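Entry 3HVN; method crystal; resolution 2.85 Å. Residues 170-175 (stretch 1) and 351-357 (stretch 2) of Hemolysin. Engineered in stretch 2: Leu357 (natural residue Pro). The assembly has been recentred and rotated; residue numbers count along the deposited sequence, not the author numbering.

Stretch 1, residues 170-175: AGEYGN
Stretch 2, residues 351-357: RYGKLNL

Neither stretch forms regular helix or strand; two loops of one chain, at least 179 residues apart in sequence where they touch, meet and bury 379 Å² between them. Stretch 2 begins just beyond a helix, with Arg351 the first residue to leave helical angles (phi/psi -106/32). Tyr352 follows at -117/-18, Gly353 at -73/-152, Lys354 extended at -147/179, Leu355 at -119/-21, Asn356 at -37/-58 and Leu357, an engineered residue, at -150/116. Stretch 1 runs Ala170 -80/69, Gly171 -142/37, Glu172 -73/-74, Tyr173 -93/83, Gly174 102/155 and Asn175 -150/84. The register pairs Tyr173 with Lys354, CA to CA 4.1 Å, and Glu172 with Leu355, CA to CA 5.3 Å, so across these two pairs residue numbers rise in one stretch as they fall in the other, and there the backbones run locally in opposite directions.

The backbone link is Leu355 N to Glu172 O, 2.7 Å; its N-H...O angle of 126° makes it a weak hydrogen bond despite the short distance. The same carbonyl accepts a weak bond from Gly174 N at 3.3 Å to Glu172 O, drawing stretch 1 into a tight turn around Tyr173. Gly174 suits its place because, at its positive phi, a CB would be jammed against the preceding carbonyl oxygen.

Tyr173 (chi1 -83°, m; chi2 87°) has its CA-to-CB bond directed away, yet the end of its side chain comes nearer to stretch 2. Lys354 CB lies over one face of the ring, 4.1 Å from the centroid of Tyr173 and 24° off the normal, a CH-pi contact in which an aliphatic carbon meets the pi cloud. The lysine then follows p, t, p, t along chi1 to chi4, carrying Lys354 NZ to 3.2 Å from Tyr173 OH, where the ammonium donates a hydrogen bond. A long side chain with a greasy stem and a charged tip thus serves both ring and hydroxyl. Tyr173 CD2 also comes within 3.0 Å of Gly353 O, a close approach, while Tyr352 O sits near the ring plane at its edge.

Leu355 (chi1 -173°, t; chi2 -86°, m) points toward stretch 1 and is buried, a fitting site for an apolar side chain; its CB lies 3.2 Å from Gly171 O. Glu172 (p, t, chi3 9°) is exposed and directed away, leaving its carboxylate free of stretch 2, although Glu172 CB lies 4.0 Å from Asn356 OD1. Asn356 (chi1 -63°, m; chi2 -12°) reaches that point from a sideways CA-to-CB bond.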

# COMPACT_ATOMS: atom_id res chain seq x y z
N ALA A 170 -13.64 25.75 21.70
CA ALA A 170 -14.04 25.84 20.30
C ALA A 170 -13.54 24.63 19.52
O ALA A 170 -12.66 24.75 18.67
CB ALA A 170 -13.50 27.13 19.69
N GLY A 171 -14.13 23.47 19.80
CA GLY A 171 -13.75 22.25 19.13
C GLY A 171 -14.93 21.35 18.84
O GLY A 171 -14.83 20.12 18.92
N GLU A 172 -16.07 21.95 18.51
CA GLU A 172 -17.27 21.20 18.17
C GLU A 172 -17.14 20.52 16.81
O GLU A 172 -16.96 19.31 16.72
CB GLU A 172 -18.50 22.10 18.21
CG GLU A 172 -18.34 23.41 17.46
CD GLU A 172 -19.67 24.06 17.13
OE1 GLU A 172 -20.71 23.58 17.63
OE2 GLU A 172 -19.68 25.05 16.37
N TYR A 173 -17.22 21.32 15.75
CA TYR A 173 -17.07 20.81 14.39
C TYR A 173 -15.63 20.92 13.92
O TYR A 173 -15.27 21.87 13.22
CB TYR A 173 -18.00 21.56 13.43
CG TYR A 173 -19.42 21.03 13.41
CD1 TYR A 173 -20.37 21.50 14.31
CD2 TYR A 173 -19.82 20.08 12.48
CE1 TYR A 173 -21.67 21.02 14.30
CE2 TYR A 173 -21.11 19.59 12.46
CZ TYR A 173 -22.03 20.07 13.37
OH TYR A 173 -23.32 19.59 13.34
N GLY A 174 -14.81 19.95 14.30
CA GLY A 174 -13.41 19.94 13.92
C GLY A 174 -12.50 20.40 15.05
O GLY A 174 -12.93 21.14 15.94
N ASN A 175 -11.25 19.97 15.01
CA ASN A 175 -10.28 20.33 16.03
C ASN A 175 -8.85 20.39 15.49
O ASN A 175 -8.09 19.43 15.61
CB ASN A 175 -10.35 19.37 17.22
CG ASN A 175 -10.30 17.92 16.80
OD1 ASN A 175 -11.10 17.47 15.98
ND2 ASN A 175 -9.37 17.17 17.37
N ARG A 351 -12.46 17.92 7.65
CA ARG A 351 -12.88 19.04 8.49
C ARG A 351 -14.34 19.43 8.27
O ARG A 351 -14.71 20.60 8.39
CB ARG A 351 -11.96 20.24 8.25
CG ARG A 351 -11.36 20.30 6.86
CD ARG A 351 -10.09 21.12 6.86
NE ARG A 351 -9.27 20.87 5.67
CZ ARG A 351 -8.00 21.23 5.54
NH1 ARG A 351 -7.39 21.87 6.54
NH2 ARG A 351 -7.34 20.96 4.43
N TYR A 352 -15.17 18.44 7.95
CA TYR A 352 -16.60 18.66 7.75
C TYR A 352 -17.40 17.89 8.79
O TYR A 352 -18.57 18.17 9.03
CB TYR A 352 -17.01 18.23 6.34
CG TYR A 352 -18.32 18.81 5.86
CD1 TYR A 352 -18.34 19.96 5.08
CD2 TYR A 352 -19.53 18.21 6.18
CE1 TYR A 352 -19.53 20.50 4.64
CE2 TYR A 352 -20.72 18.74 5.75
CZ TYR A 352 -20.72 19.89 4.97
OH TYR A 352 -21.91 20.42 4.53
N GLY A 353 -16.75 16.91 9.41
CA GLY A 353 -17.39 16.11 10.44
C GLY A 353 -17.58 16.89 11.73
O GLY A 353 -17.70 18.11 11.71
N LYS A 354 -17.59 16.18 12.85
CA LYS A 354 -17.77 16.81 14.15
C LYS A 354 -17.00 16.10 15.25
O LYS A 354 -16.34 15.09 15.01
CB LYS A 354 -19.26 16.88 14.51
CG LYS A 354 -19.91 15.52 14.70
CD LYS A 354 -21.40 15.67 15.00
CE LYS A 354 -22.13 16.37 13.87
NZ LYS A 354 -23.58 16.53 14.16
N LEU A 355 -17.09 16.63 16.47
CA LEU A 355 -16.40 16.05 17.62
C LEU A 355 -17.41 15.64 18.68
O LEU A 355 -17.11 14.81 19.55
CB LEU A 355 -15.39 17.05 18.19
CG LEU A 355 -14.45 16.59 19.31
CD1 LEU A 355 -15.09 16.74 20.68
CD2 LEU A 355 -13.98 15.16 19.07
N ASN A 356 -18.60 16.22 18.62
CA ASN A 356 -19.66 15.93 19.57
C ASN A 356 -19.69 14.46 19.97
O ASN A 356 -19.56 14.12 21.15
CB ASN A 356 -21.02 16.34 19.01
CG ASN A 356 -21.12 17.83 18.75
OD1 ASN A 356 -20.27 18.61 19.20
ND2 ASN A 356 -22.16 18.24 18.04
N LEU A 357 -19.83 13.58 18.98
CA LEU A 357 -19.84 12.14 19.22
C LEU A 357 -19.30 11.39 18.01
O LEU A 357 -19.89 11.42 16.93
CB LEU A 357 -21.26 11.66 19.55
CG LEU A 357 -21.86 12.11 20.88
CD1 LEU A 357 -23.32 11.72 20.97
CD2 LEU A 357 -21.07 11.53 22.05